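Local coordinates for death on curing protein (Enterobacteria phage P1, PDB 3DD7) that acts as the toxin of the phage P1 Phd-Doc toxin-antitoxin pair, a Fic/DOC-family protein that probably blocks translation and is inhibited by its antitoxin Phd, at residues Pro24-Pro29 with Tyr66-Ala71; Ala34-Val39 with Val60-Gly65; Ala71-Ala76 with Leu100-Ala105. The protein carries 2 engineered substitutions. All blocks are in the same frame, centred on the assembly; numbering follows the deposited sequence.

Contact 1. Residues Pro24-Pro29 with Tyr66-Ala71; sequences PGMSDP and YIFNDA. Engineered in segment 66-71: Tyr-66 (natural residue His).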
loop_
_atom_site.group_PDB
_atom_site.type_symbol
_atom_site.label_atom_id
_atom_site.label_comp_id
_atom_site.label_asym_id
_atom_site.label_seq_id
_atom_site.Cartn_x
_atom_site.Cartn_y
_atom_site.Cartn_z
ATOM N N PRO A 24 -0.539 -17.046 -5.877
ATOM C CA PRO A 24 -1.747 -16.294 -6.220
ATOM C C PRO A 24 -2.810 -16.378 -5.130
ATOM O O PRO A 24 -2.751 -17.267 -4.263
ATOM C CB PRO A 24 -2.245 -17.009 -7.481
ATOM C CG PRO A 24 -1.809 -18.455 -7.271
ATOM C CD PRO A 24 -0.444 -18.325 -6.615
ATOM N N GLY A 25 -3.769 -15.456 -5.185
ATOM C CA GLY A 25 -5.052 -15.657 -4.522
ATOM C C GLY A 25 -5.227 -14.964 -3.186
ATOM O O GLY A 25 -4.253 -14.519 -2.564
ATOM N N MET A 26 -6.475 -14.918 -2.732
ATOM C CA MET A 26 -6.812 -14.276 -1.465
ATOM C C MET A 26 -6.928 -15.285 -0.322
ATOM O O MET A 26 -7.395 -16.406 -0.520
ATOM C CB MET A 26 -8.081 -13.424 -1.618
ATOM C CG MET A 26 -7.869 -12.200 -2.523
ATOM S SD MET A 26 -9.299 -11.139 -2.816
ATOM C CE MET A 26 -10.446 -12.286 -3.579
ATOM N N SER A 27 -6.490 -14.871 0.869
ATOM C CA SER A 27 -6.531 -15.713 2.073
ATOM C C SER A 27 -7.948 -16.076 2.465
ATOM O O SER A 27 -8.213 -17.178 2.935
ATOM C CB SER A 27 -5.891 -14.993 3.265
ATOM O OG SER A 27 -4.509 -14.776 3.066
ATOM N N ASP A 28 -8.850 -15.128 2.276
ATOM C CA ASP A 28 -10.214 -15.243 2.738
ATOM C C ASP A 28 -11.006 -14.269 1.882
ATOM O O ASP A 28 -10.675 -13.079 1.846
ATOM C CB ASP A 28 -10.285 -14.841 4.220
ATOM C CG ASP A 28 -11.637 -15.116 4.852
ATOM O OD1 ASP A 28 -12.333 -16.075 4.449
ATOM O OD2 ASP A 28 -12.000 -14.375 5.790
ATOM N N PRO A 29 -12.025 -14.770 1.157
ATOM C CA PRO A 29 -12.939 -13.871 0.455
ATOM C C PRO A 29 -13.610 -12.933 1.450
ATOM O O PRO A 29 -14.080 -13.374 2.507
ATOM C CB PRO A 29 -13.986 -14.819 -0.145
ATOM C CG PRO A 29 -13.303 -16.130 -0.241
ATOM C CD PRO A 29 -12.383 -16.185 0.950
ATOM N N TYR A 66 -3.173 -9.451 5.893
ATOM C CA TYR A 66 -3.121 -10.811 5.321
ATOM C C TYR A 66 -4.336 -11.086 4.444
ATOM O O TYR A 66 -5.008 -12.111 4.559
ATOM C CB TYR A 66 -2.956 -11.878 6.420
ATOM C CG TYR A 66 -1.673 -11.713 7.205
ATOM C CD1 TYR A 66 -1.629 -10.885 8.324
ATOM C CD2 TYR A 66 -0.498 -12.358 6.807
ATOM C CE1 TYR A 66 -0.457 -10.706 9.047
ATOM C CE2 TYR A 66 0.696 -12.193 7.525
ATOM C CZ TYR A 66 0.705 -11.362 8.646
ATOM O OH TYR A 66 1.864 -11.178 9.377
ATOM N N ILE A 67 -4.618 -10.127 3.573
ATOM C CA ILE A 67 -5.689 -10.273 2.591
ATOM C C ILE A 67 -5.324 -11.355 1.563
ATOM O O ILE A 67 -6.200 -12.077 1.059
ATOM C CB ILE A 67 -5.928 -8.927 1.885
ATOM C CG1 ILE A 67 -6.388 -7.875 2.900
ATOM C CG2 ILE A 67 -6.904 -9.054 0.713
ATOM C CD1 ILE A 67 -6.249 -6.472 2.383
ATOM N N PHE A 68 -4.025 -11.472 1.286
ATOM C CA PHE A 68 -3.522 -12.332 0.210
ATOM C C PHE A 68 -2.624 -13.447 0.732
ATOM O O PHE A 68 -2.058 -13.358 1.824
ATOM C CB PHE A 68 -2.756 -11.479 -0.816
ATOM C CG PHE A 68 -3.555 -10.330 -1.358
ATOM C CD1 PHE A 68 -4.490 -10.545 -2.361
ATOM C CD2 PHE A 68 -3.383 -9.025 -0.860
ATOM C CE1 PHE A 68 -5.248 -9.501 -2.890
ATOM C CE2 PHE A 68 -4.146 -7.974 -1.377
ATOM C CZ PHE A 68 -5.081 -8.198 -2.359
ATOM N N ASN A 69 -2.497 -14.505 -0.065
ATOM C CA ASN A 69 -1.577 -15.587 0.246
ATOM C C ASN A 69 -0.133 -15.121 0.166
ATOM O O ASN A 69 0.745 -15.668 0.834
ATOM C CB ASN A 69 -1.775 -16.728 -0.736
ATOM C CG ASN A 69 -3.134 -17.407 -0.589
ATOM O OD1 ASN A 69 -3.805 -17.688 -1.586
ATOM N ND2 ASN A 69 -3.530 -17.690 0.635
ATOM N N ASP A 70 0.105 -14.122 -0.671
ATOM C CA ASP A 70 1.456 -13.635 -0.910
ATOM C C ASP A 70 1.400 -12.200 -1.411
ATOM O O ASP A 70 0.345 -11.723 -1.828
ATOM C CB ASP A 70 2.158 -14.549 -1.928
ATOM C CG ASP A 70 3.679 -14.472 -1.865
ATOM O OD1 ASP A 70 4.209 -13.711 -1.037
ATOM O OD2 ASP A 70 4.340 -15.190 -2.656
ATOM N N ALA A 71 2.550 -11.536 -1.349
ATOM C CA ALA A 71 2.750 -10.175 -1.837
ATOM C C ALA A 71 1.870 -9.158 -1.096
ATOM O O ALA A 71 1.454 -8.148 -1.664
ATOM C CB ALA A 71 2.535 -10.104 -3.358
#
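Met-26 and Phe-68 run side by side and point the same way, their CA atoms 4.2 Å apart where the two loops form a single beta bridge. The methionine touches the ring with its CG, which lies 3.8 Å from Phe-68 CD1 and comes in obliquely. Its SD sits 5.4 Å from the ring centroid and 54° off the normal, a slanted Met-aromatic contact to be taken with reserve because Met-26 is modelled in two conformers. Phe-68 CG stands anti to its own carbonyl carbon (chi1 -55°), which turns the ring inward along Met-26, and Gly-25 O meets the ring at its edge, in plane. One face carries CG2 of the neighbouring Ile-67 over its centre, and the ring also stacks with that of His-13 from helix 6-20.

Residues 66-71 begin the signature motif of the Fic/DOC family, the run that leads from the end of helix 51-65 into helix 72-86; Tyr-66 is an engineered replacement for histidine. Residues 24-29 pass alongside this loop and probably correspond to the flap that borders the active site in Fic proteins. The backbones hold the two together on either side of the bridge. Asn-69 N donates to Gly-25 O over 3.1 Å in a nearly straight bond (175°), while Ser-27 N donates to Ile-67 O at 2.8 Å. Ser-27 swings OG back beside its own N, between two carbonyls of the motif loop: it lies 3.1 Å from both Tyr-66 O and Phe-68 O. Both Asp-70 oxygens accept bonds, OD1 from Ala-71 N of its own loop and OD2 from Leu-23 N just before 24-29, which steadies the motif loop.

Contact 2. Residues Ala34-Val39 with Val60-Gly65; sequences AIIGRV and VATARG
Ile-35 and Val-39 of helix 31-45 close on the Ala-61 methyl of helix 51-65, in an antiparallel pairing of two successive helices of the all-helical Fic fold. The short axes pass 10.0 Å apart at 155°, and small residues on the second helix take in the branched ones of the first. The apolar contacts centre on Ala-61 CB, which has Val-39 CG2 at 3.5 Å and Ile-35 CG2 at 3.7 Å. Val-39 brings that methyl in with CG1 anti to its backbone N (chi1 168°), leaving CG2 to lean across the gap.

A second kind of contact puts methyl against polar atom. Ile-36 CD1, in the conformer given, comes 3.9 Å from Thr-62 OG1, the two side chains lying aslant; the hydroxyl itself has a weak hydrogen bond to Tyr-58 O, one turn back in its own helix. Leu-9 of helix 6-20 packs on both Ile-36 and Thr-62, which are buried.

The third kind is side chain against bare backbone. Gly-65 has no side chain to intervene, and the extended Ile-35 sets its CD1 3.5 Å from Gly-65 CA and 3.6 Å from Gly-65 O.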
loop_
_atom_site.group_PDB
_atom_site.type_symbol
_atom_site.label_atom_id
_atom_site.label_comp_id
_atom_site.label_asym_id
_atom_site.label_seq_id
_atom_site.Cartn_x
_atom_site.Cartn_y
_atom_site.Cartn_z
ATOM N N ALA A 34 -13.459 -5.740 3.787
ATOM C CA ALA A 34 -13.529 -5.431 5.212
ATOM C C ALA A 34 -12.438 -4.426 5.580
ATOM O O ALA A 34 -12.706 -3.380 6.182
ATOM C CB ALA A 34 -13.396 -6.710 6.052
ATOM N N ILE A 35 -11.205 -4.732 5.190
ATOM C CA ILE A 35 -10.077 -3.906 5.592
ATOM C C ILE A 35 -10.100 -2.527 4.950
ATOM O O ILE A 35 -9.974 -1.518 5.653
ATOM C CB ILE A 35 -8.737 -4.633 5.355
ATOM C CG1 ILE A 35 -8.632 -5.782 6.359
ATOM C CG2 ILE A 35 -7.563 -3.639 5.468
ATOM C CD1 ILE A 35 -7.449 -6.695 6.173
ATOM N N ILE A 36 -10.277 -2.491 3.633
ATOM C CA ILE A 36 -10.264 -1.219 2.917
ATOM C C ILE A 36 -11.486 -0.360 3.258
ATOM O O ILE A 36 -11.363 0.865 3.382
ATOM C CB ILE A 36 -10.059 -1.412 1.393
ATOM C CG1 ILE A 36 -8.823 -2.293 1.128
ATOM C CG2 ILE A 36 -9.938 -0.061 0.677
ATOM C CD1 ILE A 36 -7.555 -1.871 1.866
ATOM N N GLY A 37 -12.644 -1.000 3.427
ATOM C CA GLY A 37 -13.838 -0.308 3.918
ATOM C C GLY A 37 -13.561 0.346 5.267
ATOM O O GLY A 37 -13.914 1.510 5.486
ATOM N N ARG A 38 -12.908 -0.395 6.164
ATOM C CA ARG A 38 -12.487 0.128 7.474
ATOM C C ARG A 38 -11.587 1.371 7.348
ATOM O O ARG A 38 -11.754 2.350 8.090
ATOM C CB ARG A 38 -11.767 -0.961 8.287
ATOM C CG ARG A 38 -12.693 -1.970 8.974
ATOM N N VAL A 39 -10.647 1.338 6.403
ATOM C CA VAL A 39 -9.714 2.441 6.190
ATOM C C VAL A 39 -10.483 3.694 5.794
ATOM O O VAL A 39 -10.271 4.776 6.334
ATOM C CB VAL A 39 -8.636 2.100 5.102
ATOM C CG1 VAL A 39 -7.831 3.365 4.672
ATOM C CG2 VAL A 39 -7.702 1.023 5.613
ATOM N N VAL A 60 -0.252 0.391 6.309
ATOM C CA VAL A 60 -0.291 -0.455 7.503
ATOM C C VAL A 60 -1.446 -1.471 7.427
ATOM O O VAL A 60 -1.268 -2.661 7.745
ATOM C CB VAL A 60 -0.350 0.366 8.817
ATOM C CG1 VAL A 60 -0.453 -0.547 10.062
ATOM C CG2 VAL A 60 0.877 1.258 8.954
ATOM N N ALA A 61 -2.624 -1.013 6.997
ATOM C CA ALA A 61 -3.805 -1.893 6.979
ATOM C C ALA A 61 -3.606 -3.126 6.089
ATOM O O ALA A 61 -3.960 -4.253 6.474
ATOM C CB ALA A 61 -5.061 -1.117 6.588
ATOM N N THR A 62 -3.003 -2.923 4.923
ATOM C CA THR A 62 -2.748 -4.025 4.000
ATOM C C THR A 62 -1.554 -4.864 4.461
ATOM O O THR A 62 -1.601 -6.100 4.427
ATOM C CB THR A 62 -2.597 -3.511 2.561
ATOM O OG1 THR A 62 -3.852 -2.937 2.178
ATOM C CG2 THR A 62 -2.264 -4.637 1.596
ATOM N N ALA A 63 -0.509 -4.190 4.930
ATOM C CA ALA A 63 0.687 -4.892 5.365
ATOM C C ALA A 63 0.402 -5.871 6.507
ATOM O O ALA A 63 0.993 -6.954 6.561
ATOM C CB ALA A 63 1.795 -3.902 5.728
ATOM N N ARG A 64 -0.526 -5.507 7.391
ATOM C CA ARG A 64 -0.885 -6.339 8.552
ATOM C C ARG A 64 -2.106 -7.227 8.338
ATOM O O ARG A 64 -2.399 -8.093 9.173
ATOM C CB ARG A 64 -1.160 -5.455 9.767
ATOM C CG ARG A 64 0.034 -4.712 10.216
ATOM C CD ARG A 64 -0.183 -4.034 11.538
ATOM N NE ARG A 64 0.933 -3.129 11.686
ATOM C CZ ARG A 64 1.066 -2.177 12.595
ATOM N NH1 ARG A 64 0.123 -1.960 13.516
ATOM N NH2 ARG A 64 2.168 -1.434 12.548
ATOM N N GLY A 65 -2.808 -7.008 7.232
ATOM C CA GLY A 65 -4.156 -7.545 7.053
ATOM C C GLY A 65 -4.254 -8.961 6.508
ATOM O O GLY A 65 -5.305 -9.599 6.653
#

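Contact 3. Residues Ala71-Ala76 with Leu100-Ala105; sequences ANKRTA and LTVGAA
Lys-73 reaches from helix 72-86 onto helix 97-105, and its aliphatic stem makes most of the contact. CB starts against Thr-101, 3.8 Å from CG2. CG then moves along the helix to Ala-105, whose CB is also 3.8 Å away. CD stays near the same Ala-105 methyl, at 4.0 Å, and crosses Val-102 obliquely, with Val-102 CG2 at 4.1 Å. Two successive bends, chi3 -67° and chi4 -80°, then lead CE and NZ clear of these methyls, which leaves the charged tip beyond the apolar patch that the stem has built.

The backbone joins in as well: Lys-73 O lies 3.4 Å from Thr-101 CG2, and Ala-76 CB faces the same methyl at 4.4 Å. Thr-101 can offer carbon here because its OG1 is turned back to bond Leu-97 O within its own helix. The two axes are 9.8 Å apart at their closest and steeply crossed, at 113°, so the meeting is confined to little more than one turn of each. Residues 71-74 finish the Fic signature motif, and the bound Phd peptide rests apolar side chains on Lys-73, Arg-74 and Thr-101. With hydroxyl and ammonium both turned aside, what Lys-73 and Thr-101 offer one another is hydrocarbon, a surface chemistry consistent with apolar docking of the antitoxin beside it.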
loop_
_atom_site.group_PDB
_atom_site.type_symbol
_atom_site.label_atom_id
_atom_site.label_comp_id
_atom_site.label_asym_id
_atom_site.label_seq_id
_atom_site.Cartn_x
_atom_site.Cartn_y
_atom_site.Cartn_z
ATOM N N ALA A 71 2.550 -11.536 -1.349
ATOM C CA ALA A 71 2.750 -10.175 -1.837
ATOM C C ALA A 71 1.870 -9.158 -1.096
ATOM O O ALA A 71 1.454 -8.148 -1.664
ATOM C CB ALA A 71 2.535 -10.104 -3.358
ATOM N N ASN A 72 1.574 -9.431 0.177
ATOM C CA ASN A 72 0.882 -8.449 0.998
ATOM C C ASN A 72 1.707 -7.193 1.206
ATOM O O ASN A 72 1.178 -6.075 1.136
ATOM C CB ASN A 72 0.495 -9.049 2.349
ATOM C CG ASN A 72 -0.534 -10.124 2.220
ATOM O OD1 ASN A 72 -1.669 -9.859 1.882
ATOM N ND2 ASN A 72 -0.146 -11.358 2.534
ATOM N N LYS A 73 2.994 -7.366 1.480
ATOM C CA LYS A 73 3.848 -6.187 1.688
ATOM C C LYS A 73 3.994 -5.382 0.398
ATOM O O LYS A 73 3.876 -4.148 0.414
ATOM C CB LYS A 73 5.210 -6.564 2.272
ATOM C CG LYS A 73 5.130 -7.137 3.701
ATOM C CD LYS A 73 6.500 -7.542 4.212
ATOM C CE LYS A 73 7.111 -8.730 3.453
ATOM N NZ LYS A 73 6.521 -10.006 3.950
ATOM N N ARG A 74 4.238 -6.070 -0.718
ATOM C CA ARG A 74 4.318 -5.367 -2.004
ATOM C C ARG A 74 3.036 -4.598 -2.288
ATOM O O ARG A 74 3.082 -3.430 -2.703
ATOM C CB ARG A 74 4.649 -6.327 -3.146
ATOM C CG ARG A 74 6.136 -6.599 -3.264
ATOM C CD ARG A 74 6.356 -7.643 -4.375
ATOM N NE ARG A 74 6.178 -9.014 -3.894
ATOM C CZ ARG A 74 5.819 -10.053 -4.656
ATOM N NH1 ARG A 74 5.475 -9.879 -5.924
ATOM N NH2 ARG A 74 5.770 -11.271 -4.132
ATOM N N THR A 75 1.896 -5.231 -2.023
ATOM C CA THR A 75 0.614 -4.619 -2.355
ATOM C C THR A 75 0.406 -3.441 -1.422
ATOM O O THR A 75 -0.071 -2.403 -1.851
ATOM C CB THR A 75 -0.531 -5.651 -2.289
ATOM O OG1 THR A 75 -0.240 -6.723 -3.217
ATOM C CG2 THR A 75 -1.887 -4.994 -2.606
ATOM N N ALA A 76 0.820 -3.601 -0.162
ATOM C CA ALA A 76 0.700 -2.539 0.845
ATOM C C ALA A 76 1.456 -1.293 0.355
ATOM O O ALA A 76 0.881 -0.219 0.235
ATOM C CB ALA A 76 1.260 -3.008 2.164
ATOM N N LEU A 100 10.776 -0.156 5.700
ATOM C CA LEU A 100 9.612 0.570 6.226
ATOM C C LEU A 100 8.398 -0.343 6.197
ATOM O O LEU A 100 7.662 -0.472 7.180
ATOM C CB LEU A 100 9.337 1.848 5.408
ATOM C CG LEU A 100 8.133 2.718 5.833
ATOM C CD1 LEU A 100 8.338 3.266 7.264
ATOM C CD2 LEU A 100 7.879 3.861 4.815
ATOM N N THR A 101 8.226 -1.004 5.059
ATOM C CA THR A 101 7.049 -1.812 4.821
ATOM C C THR A 101 7.090 -3.046 5.701
ATOM O O THR A 101 6.073 -3.406 6.280
ATOM C CB THR A 101 6.929 -2.142 3.334
ATOM O OG1 THR A 101 6.945 -0.911 2.594
ATOM C CG2 THR A 101 5.625 -2.906 3.016
ATOM N N VAL A 102 8.259 -3.681 5.809
ATOM C CA VAL A 102 8.435 -4.833 6.711
ATOM C C VAL A 102 8.109 -4.421 8.156
ATOM O O VAL A 102 7.361 -5.110 8.868
ATOM C CB VAL A 102 9.869 -5.434 6.608
ATOM C CG1 VAL A 102 10.097 -6.540 7.642
ATOM C CG2 VAL A 102 10.120 -5.959 5.202
ATOM N N GLY A 103 8.642 -3.279 8.586
ATOM C CA GLY A 103 8.382 -2.802 9.940
ATOM C C GLY A 103 6.909 -2.551 10.208
ATOM O O GLY A 103 6.410 -2.830 11.308
ATOM N N ALA A 104 6.213 -2.022 9.210
ATOM C CA ALA A 104 4.775 -1.803 9.302
ATOM C C ALA A 104 4.060 -3.148 9.427
ATOM O O ALA A 104 3.138 -3.320 10.232
ATOM C CB ALA A 104 4.284 -1.065 8.061
ATOM N N ALA A 105 4.515 -4.097 8.620
ATOM C CA ALA A 105 3.911 -5.422 8.540
ATOM C C ALA A 105 4.018 -6.197 9.862
ATOM O O ALA A 105 3.096 -6.914 10.228
ATOM C CB ALA A 105 4.524 -6.218 7.389
#

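Contacts 1 and 3 draw on the Fic motif run, while contact 2 joins helix 51-65, which leads into it, to helix 31-45. Contact 1, the outermost, lies between two loops and relies on backbone hydrogen bonds; contacts 2 and 3, nearer the chain centre, join helices through methyl packing. The seams are continuous: Ile-67 CG1 of contact 1 meets Ile-35 CD1 of contact 2 at 3.6 Å, and Phe-68 leans on Thr-75 of contact 3. Contacts 1 and 3 share Ala-71, where motif loop becomes helix. Between contacts 2 and 3 the Ala-76 methyl packs on Thr-62 and Ala-63, while Arg-64 NE probably bonds Ala-104 O, adding a polar tie between helices 51-65 and 97-105.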